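Local atomic coordinates of antigen MTB48, Mycobacterial protein (PDB entry 4WJ1), a protein that is exported by the ESX-1 type VII secretion system of Mycobacterium smegmatis and is probably involved in DNA conjugation, at least in the recipient strain. Residues R26-D32 and Q162-Y166. Coordinates in Å, arbitrary orientation, origin at the centre of the assembly. Numbering follows the deposited sequence.
Sequences RPEGPGD and QWRDY
Residues 26-32, part of the loop between helices 12-22 and 40-96 of the PE region, lie along one turn of helix 154-178 of the PPE region, joining the two parts of EspB. The segment is extended, with polyproline-like phi/psi at Arg26, Pro27, Glu28 and Pro30 (psi 129° to 147°) and psi near 180° at Gly29, Gly31 and Asp32. In CA register, Pro30 faces Gln162 (5.3 Å) and Gly29 faces Tyr166 (6.9 Å); 391 Å² is buried. Pro30 fits into the corner made by two aromatic rings: its CG sits 3.4 Å from the centroid of the Trp163 six-membered ring and its CD 3.9 Å from that of Tyr166, both CH-pi contacts over a face. Gly29 CA makes a third, 3.9 Å from the Tyr166 centroid. With chi1 t, Tyr166 reaches toward the start of the segment, so that its OH donates to Pro27 O (2.6 Å) and accepts a weak bond from Arg26 NH1 (3.0 Å); this guanidinium's main partner is Asp64, a salt bridge to helix 40-96. Gln162 (chi1 m, chi2 t) receives Gly31 N on OE1 at 3.1 Å, while its NE2 donates to a water (3.1 Å) that bonds weakly to Asp32 O. A second water accepts from Trp163 NE1 (3.0 Å) and donates to Gly31 O (2.6 Å). Lys57 NZ of helix 40-96 hydrogen-bonds to Pro30 O. No salt bridge crosses between the segments, which are held by neutral hydrogen bonds, water bridges and CH-pi packing, with one weak bond from Arg26.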
ATOM      1  N   ARG A  26      -3.322  -9.285  -8.256  1.00 29.74           N
ATOM      2  CA  ARG A  26      -3.429  -7.874  -7.923  1.00 34.80           C
ATOM      3  C   ARG A  26      -2.708  -7.073  -9.011  1.00 37.45           C
ATOM      4  O   ARG A  26      -1.579  -7.401  -9.364  1.00 35.40           O
ATOM      5  CB  ARG A  26      -2.822  -7.609  -6.550  1.00 31.87           C
ATOM      6  CG  ARG A  26      -2.863  -6.176  -6.107  1.00 31.18           C
ATOM      7  CD  ARG A  26      -2.424  -6.076  -4.670  1.00 26.42           C
ATOM      8  NE  ARG A  26      -1.102  -6.660  -4.451  1.00 29.53           N
ATOM      9  CZ  ARG A  26       0.034  -5.969  -4.556  1.00 37.86           C
ATOM     10  NH1 ARG A  26      -0.004  -4.685  -4.893  1.00 33.92           N
ATOM     11  NH2 ARG A  26       1.204  -6.553  -4.335  1.00 31.39           N
ATOM     12  N   PRO A  27      -3.373  -6.048  -9.576  1.00 40.78           N
ATOM     13  CA  PRO A  27      -2.737  -5.243 -10.626  1.00 37.75           C
ATOM     14  C   PRO A  27      -1.449  -4.609 -10.137  1.00 36.29           C
ATOM     15  O   PRO A  27      -1.345  -4.282  -8.950  1.00 33.10           O
ATOM     16  CB  PRO A  27      -3.785  -4.171 -10.936  1.00 32.78           C
ATOM     17  CG  PRO A  27      -5.083  -4.800 -10.542  1.00 35.47           C
ATOM     18  CD  PRO A  27      -4.764  -5.626  -9.329  1.00 37.61           C
ATOM     19  N   GLU A  28      -0.489  -4.457 -11.043  1.00 38.87           N
ATOM     20  CA  GLU A  28       0.769  -3.795 -10.748  1.00 40.60           C
ATOM     21  C   GLU A  28       0.546  -2.415 -10.144  1.00 37.95           C
ATOM     22  O   GLU A  28      -0.230  -1.623 -10.668  1.00 45.91           O
ATOM     23  CB  GLU A  28       1.608  -3.679 -12.017  1.00 49.52           C
ATOM     24  CG  GLU A  28       2.611  -4.805 -12.194  1.00 68.17           C
ATOM     25  CD  GLU A  28       3.765  -4.706 -11.211  1.00 82.11           C
ATOM     26  OE1 GLU A  28       4.384  -3.615 -11.134  1.00 79.17           O
ATOM     27  OE2 GLU A  28       4.044  -5.714 -10.515  1.00 88.95           O
ATOM     28  N   GLY A  29       1.238  -2.136  -9.042  1.00 33.68           N
ATOM     29  CA  GLY A  29       1.098  -0.879  -8.329  1.00 26.80           C
ATOM     30  C   GLY A  29       1.804   0.320  -8.952  1.00 40.87           C
ATOM     31  O   GLY A  29       2.345   0.259 -10.070  1.00 31.95           O
ATOM     32  N   PRO A  30       1.781   1.444  -8.223  1.00 39.39           N
ATOM     33  CA  PRO A  30       2.360   2.731  -8.613  1.00 34.39           C
ATOM     34  C   PRO A  30       3.807   2.630  -9.044  1.00 38.54           C
ATOM     35  O   PRO A  30       4.554   1.812  -8.511  1.00 32.09           O
ATOM     36  CB  PRO A  30       2.245   3.559  -7.337  1.00 29.04           C
ATOM     37  CG  PRO A  30       1.004   3.026  -6.707  1.00 33.80           C
ATOM     38  CD  PRO A  30       1.006   1.550  -6.977  1.00 29.42           C
ATOM     39  N   GLY A  31       4.199   3.462 -10.007  1.00 35.77           N
ATOM     40  CA  GLY A  31       5.592   3.536 -10.375  1.00 30.37           C
ATOM     41  C   GLY A  31       6.393   4.289  -9.333  1.00 39.67           C
ATOM     42  O   GLY A  31       5.940   4.548  -8.234  1.00 41.29           O
ATOM     43  N   ASP A  32       7.610   4.650  -9.697  1.00 49.53           N
ATOM     44  CA  ASP A  32       8.487   5.373  -8.808  1.00 40.54           C
ATOM     45  C   ASP A  32       8.354   6.884  -9.122  1.00 45.92           C
ATOM     46  O   ASP A  32       7.494   7.290  -9.907  1.00 51.87           O
ATOM     47  CB  ASP A  32       9.912   4.851  -8.998  1.00 44.55           C
ATOM     48  CG  ASP A  32      10.786   5.073  -7.801  1.00 60.24           C
ATOM     49  OD1 ASP A  32      10.385   5.816  -6.877  1.00 58.73           O
ATOM     50  OD2 ASP A  32      11.898   4.509  -7.804  1.00 71.58           O
ATOM     51  N   GLN A 162      -0.925   8.357  -9.194  1.00 25.63           N
ATOM     52  CA  GLN A 162      -0.898   6.907  -9.285  1.00 29.49           C
ATOM     53  C   GLN A 162      -1.351   6.238  -7.989  1.00 33.18           C
ATOM     54  O   GLN A 162      -2.043   5.229  -8.006  1.00 31.91           O
ATOM     55  CB  GLN A 162       0.499   6.420  -9.638  1.00 31.44           C
ATOM     56  CG  GLN A 162       0.941   6.704 -11.045  1.00 31.43           C
ATOM     57  CD  GLN A 162       2.243   6.030 -11.342  1.00 37.34           C
ATOM     58  OE1 GLN A 162       2.258   4.961 -11.923  1.00 39.73           O
ATOM     59  NE2 GLN A 162       3.354   6.640 -10.919  1.00 52.02           N
ATOM     60  N   TRP A 163      -0.935   6.807  -6.867  1.00 30.56           N
ATOM     61  CA  TRP A 163      -1.280   6.256  -5.585  1.00 29.51           C
ATOM     62  C   TRP A 163      -2.746   6.506  -5.317  1.00 36.70           C
ATOM     63  O   TRP A 163      -3.471   5.593  -4.906  1.00 37.39           O
ATOM     64  CB  TRP A 163      -0.397   6.836  -4.489  1.00 26.01           C
ATOM     65  CG  TRP A 163       0.869   6.066  -4.406  1.00 25.92           C
ATOM     66  CD1 TRP A 163       2.097   6.425  -4.901  1.00 29.46           C
ATOM     67  CD2 TRP A 163       1.039   4.764  -3.829  1.00 34.06           C
ATOM     68  NE1 TRP A 163       3.024   5.435  -4.644  1.00 31.18           N
ATOM     69  CE2 TRP A 163       2.394   4.404  -3.991  1.00 31.69           C
ATOM     70  CE3 TRP A 163       0.178   3.872  -3.181  1.00 30.28           C
ATOM     71  CZ2 TRP A 163       2.901   3.197  -3.535  1.00 31.81           C
ATOM     72  CZ3 TRP A 163       0.685   2.678  -2.728  1.00 32.67           C
ATOM     73  CH2 TRP A 163       2.031   2.348  -2.904  1.00 30.49           C
ATOM     74  N   ARG A 164      -3.193   7.724  -5.583  1.00 32.71           N
ATOM     75  CA  ARG A 164      -4.595   8.055  -5.392  1.00 36.02           C
ATOM     76  C   ARG A 164      -5.486   7.073  -6.138  1.00 39.38           C
ATOM     77  O   ARG A 164      -6.498   6.609  -5.614  1.00 40.79           O
ATOM     78  CB  ARG A 164      -4.884   9.471  -5.863  1.00 29.74           C
ATOM     79  CG  ARG A 164      -6.336   9.885  -5.742  1.00 33.22           C
ATOM     80  CD  ARG A 164      -6.596  11.125  -6.582  1.00 42.08           C
ATOM     81  NE  ARG A 164      -6.450  10.814  -7.999  1.00 50.41           N
ATOM     82  CZ  ARG A 164      -5.983  11.656  -8.915  1.00 49.93           C
ATOM     83  NH1 ARG A 164      -5.615  12.884  -8.563  1.00 48.70           N
ATOM     84  NH2 ARG A 164      -5.881  11.263 -10.183  1.00 45.69           N
ATOM     85  N   ASP A 165      -5.086   6.727  -7.351  1.00 34.80           N
ATOM     86  CA  ASP A 165      -5.946   5.916  -8.193  1.00 34.20           C
ATOM     87  C   ASP A 165      -5.833   4.453  -7.910  1.00 33.32           C
ATOM     88  O   ASP A 165      -6.644   3.661  -8.392  1.00 36.67           O
ATOM     89  CB  ASP A 165      -5.630   6.169  -9.642  1.00 34.11           C
ATOM     90  CG  ASP A 165      -6.032   7.547 -10.070  1.00 39.71           C
ATOM     91  OD1 ASP A 165      -6.941   8.157  -9.470  1.00 52.89           O
ATOM     92  OD2 ASP A 165      -5.439   8.017 -11.024  1.00 39.28           O
ATOM     93  N   TYR A 166      -4.829   4.090  -7.125  1.00 30.38           N
ATOM     94  CA  TYR A 166      -4.633   2.700  -6.759  1.00 28.54           C
ATOM     95  C   TYR A 166      -5.581   2.315  -5.629  1.00 32.70           C
ATOM     96  O   TYR A 166      -5.841   1.139  -5.401  1.00 33.85           O
ATOM     97  CB  TYR A 166      -3.194   2.459  -6.340  1.00 27.21           C
ATOM     98  CG  TYR A 166      -2.772   1.015  -6.438  1.00 29.31           C
ATOM     99  CD1 TYR A 166      -2.937   0.310  -7.625  1.00 31.67           C
ATOM    100  CD2 TYR A 166      -2.193   0.360  -5.355  1.00 27.21           C
ATOM    101  CE1 TYR A 166      -2.546  -1.006  -7.728  1.00 31.51           C
ATOM    102  CE2 TYR A 166      -1.789  -0.953  -5.457  1.00 30.21           C
ATOM    103  CZ  TYR A 166      -1.967  -1.627  -6.646  1.00 29.99           C
ATOM    104  OH  TYR A 166      -1.565  -2.929  -6.766  1.00 31.83           O
TER
HETATM  105  O   HOH W   1       5.521   4.222  -5.731  1.00 33.87           O
HETATM  106  O   HOH W   2       5.902   6.301 -12.736  1.00 49.87           O